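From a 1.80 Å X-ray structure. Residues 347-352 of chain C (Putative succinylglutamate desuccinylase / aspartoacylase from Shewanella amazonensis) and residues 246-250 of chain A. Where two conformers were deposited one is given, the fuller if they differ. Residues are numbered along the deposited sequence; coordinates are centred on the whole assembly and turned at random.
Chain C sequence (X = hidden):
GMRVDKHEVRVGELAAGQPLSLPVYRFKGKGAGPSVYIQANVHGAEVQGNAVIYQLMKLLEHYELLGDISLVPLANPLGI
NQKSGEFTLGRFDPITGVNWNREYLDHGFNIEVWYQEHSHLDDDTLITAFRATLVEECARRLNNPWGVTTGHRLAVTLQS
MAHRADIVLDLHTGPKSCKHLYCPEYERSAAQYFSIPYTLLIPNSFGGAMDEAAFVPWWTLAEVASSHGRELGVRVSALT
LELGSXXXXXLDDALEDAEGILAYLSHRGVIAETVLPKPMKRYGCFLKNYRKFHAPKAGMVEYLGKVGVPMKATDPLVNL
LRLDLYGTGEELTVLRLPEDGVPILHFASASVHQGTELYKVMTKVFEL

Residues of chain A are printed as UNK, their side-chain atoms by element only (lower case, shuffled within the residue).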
# COMPACT_ATOMS: atom_id res chain seq x y z
N PHE C 347 -6.41 -12.80 -13.32
CA PHE C 347 -5.61 -12.00 -12.41
C PHE C 347 -4.57 -11.25 -13.19
O PHE C 347 -3.94 -11.80 -14.12
CB PHE C 347 -5.01 -12.93 -11.35
CG PHE C 347 -4.37 -12.23 -10.18
CD1 PHE C 347 -5.11 -11.42 -9.35
CD2 PHE C 347 -3.04 -12.52 -9.85
CE1 PHE C 347 -4.52 -10.84 -8.22
CE2 PHE C 347 -2.46 -11.94 -8.74
CZ PHE C 347 -3.20 -11.10 -7.94
N ALA C 348 -4.31 -10.01 -12.77
CA ALA C 348 -3.40 -9.10 -13.48
C ALA C 348 -1.93 -9.26 -13.19
O ALA C 348 -1.10 -8.57 -13.80
CB ALA C 348 -3.84 -7.64 -13.21
N SER C 349 -1.58 -10.15 -12.27
CA SER C 349 -0.21 -10.38 -11.86
C SER C 349 0.12 -11.88 -12.11
O SER C 349 -0.77 -12.72 -12.20
CB SER C 349 -0.05 -10.03 -10.38
OG SER C 349 1.10 -10.64 -9.85
N ALA C 350 1.41 -12.17 -12.29
CA ALA C 350 1.87 -13.53 -12.59
C ALA C 350 2.23 -14.32 -11.33
O ALA C 350 2.66 -15.48 -11.42
CB ALA C 350 3.08 -13.47 -13.54
N SER C 351 2.12 -13.71 -10.16
CA SER C 351 2.51 -14.41 -8.93
C SER C 351 1.33 -14.46 -7.99
O SER C 351 0.70 -13.44 -7.66
CB SER C 351 3.74 -13.76 -8.32
OG SER C 351 3.53 -12.41 -8.10
N VAL C 352 0.99 -15.68 -7.61
CA VAL C 352 -0.16 -15.94 -6.79
C VAL C 352 0.18 -16.75 -5.53
O VAL C 352 1.11 -17.55 -5.51
CB VAL C 352 -1.29 -16.68 -7.59
CG1 VAL C 352 -1.72 -15.84 -8.79
CG2 VAL C 352 -0.90 -18.14 -8.06
N UNK A 246 7.57 -6.97 -16.70
CA UNK A 246 7.33 -7.52 -15.38
C UNK A 246 5.97 -8.21 -15.33
O UNK A 246 5.17 -8.14 -16.29
c UNK A 246 6.41 -4.19 -13.49
o UNK A 246 7.46 -4.11 -12.82
c UNK A 246 6.16 -5.42 -14.37
n UNK A 246 5.56 -3.18 -13.62
c UNK A 246 7.37 -6.38 -14.35
N UNK A 247 5.68 -8.86 -14.21
CA UNK A 247 4.40 -9.48 -13.96
C UNK A 247 3.97 -10.39 -15.07
O UNK A 247 2.80 -10.42 -15.44
c UNK A 247 3.31 -8.40 -13.77
o UNK A 247 3.17 -7.71 -10.26
o UNK A 247 2.92 -9.56 -11.34
c UNK A 247 3.19 -8.33 -11.29
c UNK A 247 3.49 -7.55 -12.57
N UNK A 248 4.93 -11.18 -15.56
CA UNK A 248 4.73 -12.02 -16.73
C UNK A 248 5.62 -13.25 -16.67
O UNK A 248 6.82 -13.12 -16.37
c UNK A 248 5.14 -11.20 -17.96
n UNK A 248 9.51 -10.85 -19.78
n UNK A 248 7.25 -10.79 -19.90
n UNK A 248 8.47 -12.06 -21.45
c UNK A 248 5.91 -11.12 -20.37
c UNK A 248 8.40 -11.27 -20.37
c UNK A 248 5.19 -11.94 -19.33
N UNK A 249 5.05 -14.42 -16.97
CA UNK A 249 5.83 -15.63 -17.18
C UNK A 249 5.54 -16.03 -18.65
O UNK A 249 4.37 -16.13 -19.05
c UNK A 249 5.76 -16.46 -14.80
c UNK A 249 7.25 -16.36 -14.46
c UNK A 249 6.18 -18.07 -16.74
c UNK A 249 5.47 -16.79 -16.27
N UNK A 250 6.60 -16.18 -19.45
CA UNK A 250 6.45 -16.62 -20.85
C UNK A 250 7.58 -17.63 -21.09
O UNK A 250 8.76 -17.27 -21.27
o UNK A 250 5.72 -15.12 -23.99
c UNK A 250 6.49 -15.46 -21.81
o UNK A 250 6.77 -16.98 -23.67
c UNK A 250 6.31 -15.90 -23.27
O HOH W 1 0.44 -8.38 -16.09

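Position 246 of chain A carries five side-chain atoms: three carbons in a row, the third bearing one oxygen and one nitrogen. The side chain is out of reach of the chain C stretch. A terminal carbon with O and N is an amide, and the chain length makes the residue Gln246(A). Its amide nitrogen is hydrogen-bonded elsewhere in the structure, so a polar, partly exposed side chain is well accommodated here.

Position 247 also has three side-chain carbons, but the third carries two oxygens. One of these oxygens lies 2.6 Å from OG of Ser349(C) and 3.2 Å from N of Ala350(C). Both chain C atoms donate hydrogen bonds to it, as expected of a carboxylate, and the residue is Glu247(A). The CA-to-CB bond points sideways, yet chi1 and chi2 are both m, and the end of the side chain comes nearer to chain C. Both carboxylate oxygens are acceptors: OE1 takes the two hydrogen bonds from chain C, and OE2 is hydrogen-bonded elsewhere in the structure.

Position 248 has three carbons, a nitrogen, then a carbon carrying two more nitrogens. Its CA-to-CB bond points away from chain C, and its contact is made by the backbone, with N 3.6 Å from CB of Ala350(C). The guanidinium makes it Arg248(A), whose guanidinium nitrogens are hydrogen-bonded beyond the two stretches.

Position 249 has four carbons and no heteroatom, forked at the first, with one arm two carbons long. The first carbon of that arm lies 4.2 Å from CB of Ala350(C), an apolar contact appropriate to two buried residues. This is Ile249(A), and that carbon is CG1.

Position 250 has two carbons, the second carrying two oxygens. Its side chain is out of reach of the chain C stretch. This is Asp250(A), whose short carboxylate occupies the N-cap position, where it caps a backbone N just past the stretch.

The contact therefore centres on Glu247(A) and Ala350(C), whose CA atoms are 5.0 Å apart. The t rotamer of Ser349(C) places OG where it donates to OE1 of Glu247(A) while accepting from N of Ser351(C) at 3.2 Å, so the hydroxyl links the local backbone to the neighbouring chain. Ala350(C) points its small methyl toward chain A, against the backbone of Arg248(A) and the side chain of Ile249(A). A water bridges the backbones, donating to O of Ala348(C) at 2.8 Å and to O of Glu247(A) at 3.2 Å. Hydrogen bonds and modest apolar packing accompany 207 Å² of buried surface, both sides summed.

Chain A, residues 246-250: QERID
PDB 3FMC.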